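Local structure of pyridine nucleotide-disulphide oxidoreductase dimerisation region (Escherichia coli BL21, 6KYY) at residues 23-28 / 129-134; 64-69 / 340-345; 106-109 / 113-116; 213-218 / 380-385. The protein is an FAD-containing disulfide reductase induced by hypochlorous acid and probably helps the cell resist reactive chlorine species. All blocks are in the same frame, centred on the assembly; numbering follows the deposited sequence.

Interaction 1 (23-28 / 129-134); sequences KTLAVT and KIFINT. With FAD (flavin-adenine dinucleotide), chain N.
Leu25 on helix 20-31 and Phe131 on strand 130-132 face each other with their CA atoms 9.2 Å apart, the ordinary spacing of a helix laid over a sheet, here in the Rossmann-type fold that binds FAD. Leu25 turns its CG anti to the backbone N (chi1 -171°), which drops the CD2 methyl onto one face of the Phe131 ring. That methyl stands 3.7 Å from the ring centroid and 14° off the ring normal, a CH-pi contact; CD2 lies nearest Phe131 CD2, at 3.6 Å, so it is displaced a little toward the rim. Trp295 stacks with the same ring, and Tyr314 and Val317 of helix 307-321 pack against Leu25.

At the other end the contact turns polar. Asn133 OD1 accepts from Gly22 N in the first turn of helix 20-31, the last glycine of what looks like a GxGxxG motif, while Asn133 ND2 donates to Met297 O and, weakly, to the FAD phosphate oxygen O1P at 3.4 Å. One amide thus ties the strand end to the helix start and to the pyrophosphate. Lys23 carries its ammonium elsewhere, to Gly47 O and Asn89 OD1. Beyond Asn133, the Thr134 CG2 methyl lies under one face of the adenine, 3.5 Å from FAD N7A.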
# COMPACT_ATOMS: atom_id res chain seq x y z
N LYS B 23 21.68 16.17 1.10
CA LYS B 23 22.31 14.94 1.56
C LYS B 23 22.38 13.89 0.46
O LYS B 23 23.23 13.01 0.52
CB LYS B 23 21.55 14.39 2.78
CG LYS B 23 20.37 13.48 2.46
CD LYS B 23 19.54 13.25 3.71
CE LYS B 23 18.38 12.30 3.44
NZ LYS B 23 17.77 11.83 4.72
N THR B 24 21.51 13.97 -0.55
CA THR B 24 21.61 13.07 -1.69
C THR B 24 22.65 13.56 -2.69
O THR B 24 23.38 12.75 -3.27
CB THR B 24 20.25 12.92 -2.37
OG1 THR B 24 19.23 12.74 -1.37
CG2 THR B 24 20.25 11.73 -3.31
N LEU B 25 22.72 14.87 -2.90
CA LEU B 25 23.74 15.42 -3.80
C LEU B 25 25.14 15.21 -3.24
O LEU B 25 26.07 14.92 -4.00
CB LEU B 25 23.47 16.91 -4.03
CG LEU B 25 24.32 17.58 -5.11
CD1 LEU B 25 24.14 16.88 -6.44
CD2 LEU B 25 23.96 19.06 -5.22
N ALA B 26 25.30 15.33 -1.92
CA ALA B 26 26.61 15.16 -1.31
C ALA B 26 27.15 13.75 -1.55
O ALA B 26 28.34 13.58 -1.83
CB ALA B 26 26.54 15.45 0.19
N VAL B 27 26.29 12.74 -1.45
CA VAL B 27 26.75 11.37 -1.67
C VAL B 27 27.05 11.13 -3.15
O VAL B 27 27.99 10.40 -3.49
CB VAL B 27 25.71 10.36 -1.14
CG1 VAL B 27 26.32 8.97 -1.05
CG2 VAL B 27 25.23 10.78 0.23
N THR B 28 26.27 11.74 -4.04
CA THR B 28 26.47 11.52 -5.47
C THR B 28 27.68 12.27 -6.00
O THR B 28 28.33 11.79 -6.94
CB THR B 28 25.22 11.93 -6.25
OG1 THR B 28 24.05 11.62 -5.48
CG2 THR B 28 25.16 11.18 -7.58
N LYS B 129 31.00 25.79 -6.19
CA LYS B 129 29.55 25.81 -6.32
C LYS B 129 28.95 25.65 -4.93
O LYS B 129 29.48 24.92 -4.09
CB LYS B 129 29.04 24.69 -7.23
CG LYS B 129 29.89 24.44 -8.48
CD LYS B 129 29.24 23.39 -9.37
CE LYS B 129 29.92 23.31 -10.72
NZ LYS B 129 30.97 24.35 -10.90
N ILE B 130 27.84 26.35 -4.68
CA ILE B 130 27.16 26.30 -3.40
C ILE B 130 25.69 25.99 -3.64
O ILE B 130 25.07 26.52 -4.56
CB ILE B 130 27.32 27.61 -2.60
CG1 ILE B 130 28.79 28.03 -2.58
CG2 ILE B 130 26.81 27.44 -1.18
CD1 ILE B 130 29.04 29.38 -1.95
N PHE B 131 25.12 25.12 -2.80
CA PHE B 131 23.76 24.62 -2.97
C PHE B 131 22.98 24.89 -1.69
O PHE B 131 23.30 24.33 -0.63
CB PHE B 131 23.76 23.13 -3.31
CG PHE B 131 24.66 22.77 -4.46
CD1 PHE B 131 26.01 22.54 -4.26
CD2 PHE B 131 24.15 22.66 -5.74
CE1 PHE B 131 26.84 22.21 -5.32
CE2 PHE B 131 24.97 22.33 -6.81
CZ PHE B 131 26.32 22.11 -6.60
N ILE B 132 21.97 25.75 -1.78
CA ILE B 132 21.16 26.12 -0.62
C ILE B 132 20.10 25.05 -0.39
O ILE B 132 19.31 24.74 -1.29
CB ILE B 132 20.52 27.50 -0.82
CG1 ILE B 132 21.60 28.58 -0.89
CG2 ILE B 132 19.53 27.79 0.30
CD1 ILE B 132 21.06 29.99 -0.84
N ASN B 133 20.07 24.49 0.82
CA ASN B 133 19.18 23.39 1.16
C ASN B 133 18.71 23.52 2.61
O ASN B 133 18.69 22.54 3.36
CB ASN B 133 19.85 22.04 0.93
CG ASN B 133 18.87 20.88 0.91
OD1 ASN B 133 19.25 19.73 1.09
ND2 ASN B 133 17.60 21.19 0.68
N THR B 134 18.33 24.73 3.02
CA THR B 134 18.03 25.01 4.42
C THR B 134 16.60 24.66 4.81
O THR B 134 16.30 24.63 6.01
CB THR B 134 18.29 26.48 4.74
OG1 THR B 134 17.61 27.31 3.79
CG2 THR B 134 19.78 26.78 4.69
PA FAD N . 15.12 20.06 5.18
O1A FAD N . 14.13 20.99 5.78
O2A FAD N . 14.77 18.57 5.25
O5B FAD N . 16.54 20.29 5.81
C5B FAD N . 16.87 21.51 6.49
C4B FAD N . 18.16 21.32 7.24
O4B FAD N . 19.01 22.47 7.05
C3B FAD N . 18.03 21.12 8.75
O3B FAD N . 18.86 20.05 9.18
C2B FAD N . 18.47 22.47 9.32
O2B FAD N . 19.06 22.32 10.61
C1B FAD N . 19.51 22.90 8.30
N9A FAD N . 19.75 24.34 8.24
C8A FAD N . 18.81 25.33 8.19
N7A FAD N . 19.31 26.54 8.15
C5A FAD N . 20.68 26.33 8.18
C6A FAD N . 21.78 27.21 8.17
N6A FAD N . 21.66 28.54 8.11
N1A FAD N . 23.02 26.67 8.21
C2A FAD N . 23.14 25.34 8.26
N3A FAD N . 22.18 24.41 8.28
C4A FAD N . 20.97 24.97 8.24
N1 FAD N . 6.80 15.79 3.23
C2 FAD N . 6.30 14.73 2.53
O2 FAD N . 6.67 14.49 1.38
N3 FAD N . 5.36 13.91 3.11
C4 FAD N . 4.83 14.05 4.38
O4 FAD N . 4.00 13.24 4.79
C4X FAD N . 5.36 15.18 5.12
N5 FAD N . 4.94 15.37 6.33
C5X FAD N . 5.46 16.45 7.04
C6 FAD N . 5.00 16.68 8.33
C7 FAD N . 5.49 17.74 9.08
C7M FAD N . 4.97 17.96 10.48
C8 FAD N . 6.44 18.60 8.52
C8M FAD N . 6.99 19.77 9.31
C9 FAD N . 6.90 18.38 7.23
C9A FAD N . 6.41 17.31 6.48
N10 FAD N . 6.86 17.05 5.17
C10 FAD N . 6.35 15.99 4.46
C1' FAD N . 7.85 17.92 4.53
C2' FAD N . 9.29 17.43 4.70
O2' FAD N . 9.66 17.44 6.07
C3' FAD N . 10.23 18.35 3.91
O3' FAD N . 9.54 18.85 2.78
C4' FAD N . 11.52 17.68 3.45
O4' FAD N . 12.34 17.40 4.59
C5' FAD N . 12.29 18.52 2.45
O5' FAD N . 13.12 19.46 3.15
P FAD N . 14.37 20.12 2.46
O1P FAD N . 15.05 19.10 1.54
O2P FAD N . 13.98 21.38 1.79
O3P FAD N . 15.36 20.43 3.65

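Interaction 2 (64-69 / 340-345). With CU (copper (II) ion), chain Q.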
# COMPACT_ATOMS: atom_id res chain seq x y z
N ASP B 64 1.17 3.87 15.40
CA ASP B 64 0.91 3.41 16.76
C ASP B 64 -0.43 3.91 17.26
O ASP B 64 -1.14 3.20 17.99
CB ASP B 64 2.04 3.85 17.69
CG ASP B 64 3.15 2.83 17.80
OD1 ASP B 64 2.92 1.66 17.43
OD2 ASP B 64 4.25 3.19 18.25
N ALA B 65 -0.81 5.14 16.88
CA ALA B 65 -2.09 5.69 17.31
C ALA B 65 -3.26 4.91 16.72
O ALA B 65 -4.32 4.81 17.35
CB ALA B 65 -2.18 7.16 16.93
N GLN B 66 -3.09 4.35 15.52
CA GLN B 66 -4.13 3.53 14.92
C GLN B 66 -4.37 2.24 15.71
O GLN B 66 -5.46 1.68 15.64
CB GLN B 66 -3.78 3.20 13.47
CG GLN B 66 -3.96 4.36 12.52
CD GLN B 66 -3.51 4.03 11.10
OE1 GLN B 66 -3.06 2.92 10.83
NE2 GLN B 66 -3.64 5.00 10.20
N GLN B 67 -3.37 1.78 16.45
CA GLN B 67 -3.49 0.59 17.28
C GLN B 67 -3.90 0.91 18.72
O GLN B 67 -3.91 0.01 19.56
CB GLN B 67 -2.17 -0.20 17.28
CG GLN B 67 -2.00 -1.13 16.09
CD GLN B 67 -0.59 -1.65 15.96
OE1 GLN B 67 0.35 -1.11 16.55
NE2 GLN B 67 -0.42 -2.72 15.18
N HIS B 68 -4.22 2.17 19.01
CA HIS B 68 -4.63 2.61 20.35
C HIS B 68 -3.56 2.27 21.39
O HIS B 68 -3.87 1.89 22.52
CB HIS B 68 -5.98 2.01 20.73
CG HIS B 68 -7.03 2.18 19.68
ND1 HIS B 68 -7.55 3.41 19.32
CD2 HIS B 68 -7.66 1.27 18.89
CE1 HIS B 68 -8.45 3.25 18.37
NE2 HIS B 68 -8.54 1.96 18.09
N THR B 69 -2.30 2.42 21.00
CA THR B 69 -1.18 2.17 21.89
C THR B 69 -0.99 3.34 22.85
O THR B 69 -1.31 4.49 22.52
CB THR B 69 0.10 1.94 21.06
OG1 THR B 69 -0.06 0.76 20.27
CG2 THR B 69 1.33 1.77 21.95
N PHE B 340 -2.10 12.19 5.92
CA PHE B 340 -1.95 10.94 6.66
C PHE B 340 -2.83 10.95 7.91
O PHE B 340 -2.37 10.98 9.06
CB PHE B 340 -0.48 10.70 7.00
CG PHE B 340 0.32 10.22 5.83
CD1 PHE B 340 0.84 11.12 4.91
CD2 PHE B 340 0.54 8.87 5.63
CE1 PHE B 340 1.57 10.69 3.83
CE2 PHE B 340 1.27 8.43 4.55
CZ PHE B 340 1.79 9.34 3.65
N MET B 341 -4.14 10.90 7.67
CA MET B 341 -5.10 10.65 8.72
C MET B 341 -5.32 9.15 8.90
O MET B 341 -4.43 8.34 8.61
CB MET B 341 -6.45 11.30 8.42
CG MET B 341 -6.48 12.79 8.35
SD MET B 341 -8.16 13.27 7.95
CE MET B 341 -8.41 12.37 6.42
N THR B 342 -6.52 8.79 9.35
CA THR B 342 -6.98 7.41 9.37
C THR B 342 -8.46 7.44 9.02
O THR B 342 -9.30 7.80 9.86
CB THR B 342 -6.75 6.75 10.73
OG1 THR B 342 -5.36 6.81 11.06
CG2 THR B 342 -7.19 5.29 10.70
N PRO B 343 -8.83 7.09 7.77
CA PRO B 343 -7.94 6.67 6.69
C PRO B 343 -7.30 7.83 5.94
O PRO B 343 -7.88 8.91 5.87
CB PRO B 343 -8.88 5.89 5.77
CG PRO B 343 -10.20 6.57 5.94
CD PRO B 343 -10.24 7.10 7.36
N PRO B 344 -6.10 7.61 5.40
CA PRO B 344 -5.38 8.71 4.74
C PRO B 344 -6.05 9.16 3.45
O PRO B 344 -6.71 8.39 2.75
CB PRO B 344 -3.99 8.11 4.47
CG PRO B 344 -4.16 6.63 4.59
CD PRO B 344 -5.28 6.40 5.55
N LEU B 345 -5.85 10.44 3.13
CA LEU B 345 -6.43 11.09 1.95
C LEU B 345 -5.31 11.34 0.95
O LEU B 345 -4.44 12.18 1.18
CB LEU B 345 -7.11 12.40 2.34
CG LEU B 345 -7.86 13.22 1.27
CD1 LEU B 345 -6.94 14.24 0.60
CD2 LEU B 345 -8.54 12.32 0.25
CU CU Q . -10.08 1.94 16.06
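Gln66 reaches across to Thr342 with its amide, joining the chain around the C-terminal end of helix 55-65 in the FAD-binding part to the 340-345 loop of the dimerisation domain, as part of the fold shared by pyridine nucleotide-disulfide oxidoreductases. Gln66 NE2 donates to Thr342 OG1 at 2.6 Å, with an angle of 148° at the hydrogen and the hydroxyl 18° out of the amide plane. The bond is not the whole contact: the aliphatic part of the glutamine also lies against the threonine, its CG 3.8 Å from Thr342 CG2, and that same methyl is 3.6 Å from Gln66 NE2. Thr342 OG1 also makes a weak hydrogen bond to Met341 O, 3.0 Å away, so the hydroxyl has two polar neighbours at roughly a right angle.

What presents the two groups comes next. The Gln66 chain runs extended beyond CG, and its residue sits inside a type I beta turn from Ala65 to His68, closed by His68 N to Ala65 O. On the other side a cis peptide bond precedes Pro343, shaping the loop behind Thr342, while Asn186 of helix 175-186 packs on both Ala65 and Thr342. Farther out, Asp64 makes a salt bridge with Arg77, Gln67 packs on Gln67 of the second subunit, and Phe340 touches FAD and Pro434 of the second subunit. The turn ends at His68, whose ring meets a copper ion edge-on and in plane, through NE2 at 2.5 Å.

Interaction 3 (106-109 / 113-116); sequences AEFI and SLRV. With FAD (flavin-adenine dinucleotide), chain N.
Phe108 offers one face of its ring to Leu114: the CD1 methyl stands 3.8 Å from the ring centroid and 21° off the normal, a CH-pi contact between two side chains that run the same way. Ile130, Ile132 and Ile16 of the neighbouring strands pack against the phenyl as well. The second flat group, the Arg115 guanidinium, has Ile109 laid across one face, with Ile109 CG1 3.7 Å from Arg115 CZ. At its edge comes Glu107, in a salt bridge from Arg115 NE to Glu107 OE1 of 2.9 Å; NE comes from the syn side but well out of the carboxylate plane. The two planes stand 74° apart, so this is a single-point grip and not a flat paired one. Glu107 gets there with CG anti to its backbone N and an extended chain, while Arg115 bends at chi3 (-36°) to bring NE round.

Under these side chains the backbones run antiparallel. Arg115 N donates to Glu107 O, and Ile109 N reaches Ser113 O at 3.3 Å, flanking Phe108 and Leu114 as a non-hydrogen-bonded pair. At the far end Ala106 meets the cofactor through its main chain: its N donates to FAD N1A at 3.1 Å, and FAD N6A donates weakly to Ala106 O at 3.3 Å. Recognition of the adenine N1 and N6 edge by the backbone of one residue is a familiar feature of adenine-nucleotide sites, here within the FAD pocket.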
# COMPACT_ATOMS: atom_id res chain seq x y z
N ALA B 106 25.46 28.31 9.07
CA ALA B 106 26.09 28.94 7.92
C ALA B 106 25.49 30.31 7.64
O ALA B 106 24.30 30.55 7.88
CB ALA B 106 25.97 28.06 6.68
N GLU B 107 26.33 31.21 7.13
CA GLU B 107 25.92 32.57 6.82
C GLU B 107 26.75 33.06 5.64
O GLU B 107 27.97 32.85 5.61
CB GLU B 107 26.12 33.49 8.03
CG GLU B 107 25.69 34.93 7.81
CD GLU B 107 26.31 35.88 8.82
OE1 GLU B 107 27.47 36.29 8.61
OE2 GLU B 107 25.65 36.21 9.82
N PHE B 108 26.09 33.69 4.67
CA PHE B 108 26.76 34.13 3.45
C PHE B 108 27.59 35.38 3.74
O PHE B 108 27.04 36.43 4.07
CB PHE B 108 25.74 34.40 2.35
CG PHE B 108 25.43 33.21 1.49
CD1 PHE B 108 26.38 32.70 0.62
CD2 PHE B 108 24.19 32.60 1.55
CE1 PHE B 108 26.09 31.61 -0.18
CE2 PHE B 108 23.90 31.50 0.76
CZ PHE B 108 24.85 31.00 -0.11
N ILE B 109 28.91 35.25 3.62
CA ILE B 109 29.76 36.44 3.55
C ILE B 109 29.76 36.99 2.13
O ILE B 109 29.66 38.20 1.92
CB ILE B 109 31.19 36.11 4.02
CG1 ILE B 109 31.24 35.87 5.53
CG2 ILE B 109 32.16 37.22 3.62
CD1 ILE B 109 32.49 35.15 5.98
N SER B 113 32.08 32.50 -0.26
CA SER B 113 32.50 32.10 1.08
C SER B 113 31.32 32.12 2.04
O SER B 113 30.38 32.91 1.89
CB SER B 113 33.61 33.02 1.61
OG SER B 113 34.62 33.21 0.64
N LEU B 114 31.39 31.25 3.04
CA LEU B 114 30.38 31.13 4.08
C LEU B 114 31.00 31.42 5.44
O LEU B 114 32.20 31.24 5.64
CB LEU B 114 29.75 29.73 4.10
CG LEU B 114 28.81 29.24 2.99
CD1 LEU B 114 27.60 30.15 2.83
CD2 LEU B 114 29.54 29.05 1.67
N ARG B 115 30.17 31.86 6.38
CA ARG B 115 30.55 31.99 7.78
C ARG B 115 29.73 31.00 8.58
O ARG B 115 28.53 31.21 8.79
CB ARG B 115 30.34 33.42 8.29
CG ARG B 115 30.90 33.65 9.69
CD ARG B 115 30.40 34.95 10.30
NE ARG B 115 30.25 36.01 9.31
CZ ARG B 115 31.15 36.96 9.10
NH1 ARG B 115 30.94 37.89 8.17
NH2 ARG B 115 32.27 36.99 9.81
N VAL B 116 30.36 29.92 9.02
CA VAL B 116 29.69 28.95 9.87
C VAL B 116 29.84 29.40 11.32
O VAL B 116 30.90 29.87 11.74
CB VAL B 116 30.24 27.52 9.64
CG1 VAL B 116 30.39 27.25 8.15
CG2 VAL B 116 31.55 27.29 10.37
PA FAD N . 15.12 20.06 5.18
O1A FAD N . 14.13 20.99 5.78
O2A FAD N . 14.77 18.57 5.25
O5B FAD N . 16.54 20.29 5.81
C5B FAD N . 16.87 21.51 6.49
C4B FAD N . 18.16 21.32 7.24
O4B FAD N . 19.01 22.47 7.05
C3B FAD N . 18.03 21.12 8.75
O3B FAD N . 18.86 20.05 9.18
C2B FAD N . 18.47 22.47 9.32
O2B FAD N . 19.06 22.32 10.61
C1B FAD N . 19.51 22.90 8.30
N9A FAD N . 19.75 24.34 8.24
C8A FAD N . 18.81 25.33 8.19
N7A FAD N . 19.31 26.54 8.15
C5A FAD N . 20.68 26.33 8.18
C6A FAD N . 21.78 27.21 8.17
N6A FAD N . 21.66 28.54 8.11
N1A FAD N . 23.02 26.67 8.21
C2A FAD N . 23.14 25.34 8.26
N3A FAD N . 22.18 24.41 8.28
C4A FAD N . 20.97 24.97 8.24
N1 FAD N . 6.80 15.79 3.23
C2 FAD N . 6.30 14.73 2.53
O2 FAD N . 6.67 14.49 1.38
N3 FAD N . 5.36 13.91 3.11
C4 FAD N . 4.83 14.05 4.38
O4 FAD N . 4.00 13.24 4.79
C4X FAD N . 5.36 15.18 5.12
N5 FAD N . 4.94 15.37 6.33
C5X FAD N . 5.46 16.45 7.04
C6 FAD N . 5.00 16.68 8.33
C7 FAD N . 5.49 17.74 9.08
C7M FAD N . 4.97 17.96 10.48
C8 FAD N . 6.44 18.60 8.52
C8M FAD N . 6.99 19.77 9.31
C9 FAD N . 6.90 18.38 7.23
C9A FAD N . 6.41 17.31 6.48
N10 FAD N . 6.86 17.05 5.17
C10 FAD N . 6.35 15.99 4.46
C1' FAD N . 7.85 17.92 4.53
C2' FAD N . 9.29 17.43 4.70
O2' FAD N . 9.66 17.44 6.07
C3' FAD N . 10.23 18.35 3.91
O3' FAD N . 9.54 18.85 2.78
C4' FAD N . 11.52 17.68 3.45
O4' FAD N . 12.34 17.40 4.59
C5' FAD N . 12.29 18.52 2.45
O5' FAD N . 13.12 19.46 3.15
P FAD N . 14.37 20.12 2.46
O1P FAD N . 15.05 19.10 1.54
O2P FAD N . 13.98 21.38 1.79
O3P FAD N . 15.36 20.43 3.65

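Interaction 4 (213-218 / 380-385)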
# COMPACT_ATOMS: atom_id res chain seq x y z
N ALA B 213 -14.49 15.56 7.65
CA ALA B 213 -15.00 16.20 8.86
C ALA B 213 -15.79 15.22 9.72
O ALA B 213 -15.66 15.21 10.95
CB ALA B 213 -15.86 17.41 8.49
N THR B 214 -16.62 14.38 9.09
CA THR B 214 -17.42 13.43 9.87
C THR B 214 -16.58 12.29 10.42
O THR B 214 -16.85 11.79 11.51
CB THR B 214 -18.58 12.88 9.03
OG1 THR B 214 -18.07 11.98 8.04
CG2 THR B 214 -19.34 14.01 8.35
N ILE B 215 -15.56 11.85 9.67
CA ILE B 215 -14.62 10.88 10.21
C ILE B 215 -13.92 11.45 11.44
O ILE B 215 -13.76 10.77 12.46
CB ILE B 215 -13.60 10.44 9.13
CG1 ILE B 215 -14.29 9.60 8.05
CG2 ILE B 215 -12.46 9.66 9.76
CD1 ILE B 215 -13.35 9.19 6.93
N LEU B 216 -13.51 12.71 11.36
CA LEU B 216 -12.87 13.36 12.50
C LEU B 216 -13.87 13.67 13.61
O LEU B 216 -13.51 13.62 14.79
CB LEU B 216 -12.16 14.64 12.05
CG LEU B 216 -10.87 14.46 11.25
CD1 LEU B 216 -10.28 15.81 10.87
CD2 LEU B 216 -9.86 13.64 12.04
N ARG B 217 -15.11 13.99 13.25
CA ARG B 217 -16.09 14.36 14.27
C ARG B 217 -16.47 13.17 15.14
O ARG B 217 -16.58 13.31 16.37
CB ARG B 217 -17.34 14.95 13.61
CG ARG B 217 -18.44 15.32 14.60
CD ARG B 217 -19.75 15.63 13.91
NE ARG B 217 -19.55 16.31 12.63
CZ ARG B 217 -20.08 15.91 11.48
NH1 ARG B 217 -20.83 14.82 11.44
NH2 ARG B 217 -19.85 16.59 10.37
N ASP B 218 -16.66 12.00 14.54
CA ASP B 218 -17.04 10.82 15.30
C ASP B 218 -15.92 10.34 16.22
O ASP B 218 -16.19 9.59 17.17
CB ASP B 218 -17.46 9.69 14.36
CG ASP B 218 -18.63 10.09 13.48
OD1 ASP B 218 -18.74 9.55 12.35
OD2 ASP B 218 -19.45 10.93 13.91
N ASP B 380 -11.52 -1.09 8.76
CA ASP B 380 -11.57 0.37 8.55
C ASP B 380 -12.25 0.61 7.19
O ASP B 380 -11.61 0.90 6.18
CB ASP B 380 -10.19 1.03 8.61
CG ASP B 380 -10.28 2.52 8.92
OD1 ASP B 380 -9.24 3.16 9.21
OD2 ASP B 380 -11.41 3.06 8.88
N THR B 381 -13.57 0.49 7.19
CA THR B 381 -14.37 0.72 5.99
C THR B 381 -14.80 2.17 5.85
O THR B 381 -15.86 2.45 5.26
CB THR B 381 -15.59 -0.20 5.99
OG1 THR B 381 -16.67 0.43 6.69
CG2 THR B 381 -15.26 -1.53 6.66
N ARG B 382 -14.03 3.11 6.39
CA ARG B 382 -14.33 4.53 6.26
C ARG B 382 -13.68 5.10 5.00
O ARG B 382 -12.70 4.57 4.48
CB ARG B 382 -13.84 5.30 7.49
CG ARG B 382 -14.80 5.30 8.66
CD ARG B 382 -14.14 5.89 9.89
NE ARG B 382 -12.75 5.46 10.01
CZ ARG B 382 -12.00 5.66 11.10
NH1 ARG B 382 -12.51 6.27 12.15
NH2 ARG B 382 -10.75 5.23 11.12
N GLY B 383 -14.24 6.20 4.52
CA GLY B 383 -13.70 6.91 3.38
C GLY B 383 -14.53 6.69 2.13
O GLY B 383 -15.64 6.14 2.16
N VAL B 384 -13.97 7.14 1.01
CA VAL B 384 -14.66 7.08 -0.28
C VAL B 384 -13.61 7.17 -1.38
O VAL B 384 -12.51 7.67 -1.16
CB VAL B 384 -15.71 8.22 -0.39
CG1 VAL B 384 -15.03 9.56 -0.62
CG2 VAL B 384 -16.71 7.92 -1.50
N LEU B 385 -13.96 6.67 -2.56
CA LEU B 385 -13.14 6.80 -3.75
C LEU B 385 -13.91 7.60 -4.79
O LEU B 385 -15.12 7.43 -4.95
CB LEU B 385 -12.76 5.43 -4.34
CG LEU B 385 -12.02 4.46 -3.43
CD1 LEU B 385 -11.41 3.34 -4.27
CD2 LEU B 385 -10.94 5.18 -2.64
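With CG1 anti to its carbonyl carbon (chi1 -69°) and CD1 fully extended from there, Ile215 sends its longer branch off helix 206-218 toward Arg382, while a bend at chi3 (-40°) in the arginine swings the guanidinium back past the isoleucine. CD1 ends 4.0 Å from Arg382 CB and 3.9 Å from Gly383 N, so it rests against the backbone as well as the root of the side chain. The shorter branch, CG2, lies over one face of the guanidinium toward its rim, 4.1 Å from Arg382 NH1. The contact is thus apolar on the helix side, a branched aliphatic group beneath a charged plane.

The charge is met from within its own loop. Asp380 lies side-on to Arg382 but somewhat twisted: NE reaches the syn lone pair of Asp380 OD2 at 3.0 Å, with OD2 tilted out of the guanidinium plane, and NH2 reaches Asp380 OD1, which lies near that plane, at 3.2 Å. Two nitrogens each holding a separate oxygen restrict rotation of the group and probably keep its face turned to Ile215. Thr342 packs on both members of this ion pair. On the other flank of the helix, Leu216 packs on Val178 and Ser182 of helix 175-186 and on Val221 of strand 221-224. The arrangement is interdomain packing: a helix flanking the parallel Rossmann-type sheet meets the loop leading into strand 384-390 of the antiparallel dimerisation-domain sheet.

Overall arrangement
From the N terminus, residues 23-28 open the loop that interaction 1 closes at 129-134. Segment 64-69, which belongs to interaction 2, falls inside that loop but waits until 340-345 for its partner, so interactions 1 and 2 cross. The short return of interaction 3 (106-109 / 113-116) nests within both. Interaction 4 opens at 213-218 and closes at 380-385, crossing interaction 2 and following 1 and 3 in series. Interactions 1 and 3 touch through Ile130, Ile132, Phe108 and Leu114, and both reach FAD. On the opposite side of the chain's centre, interactions 2 and 4 meet around Thr342, joining the dimerisation domain to the earlier parts of the chain.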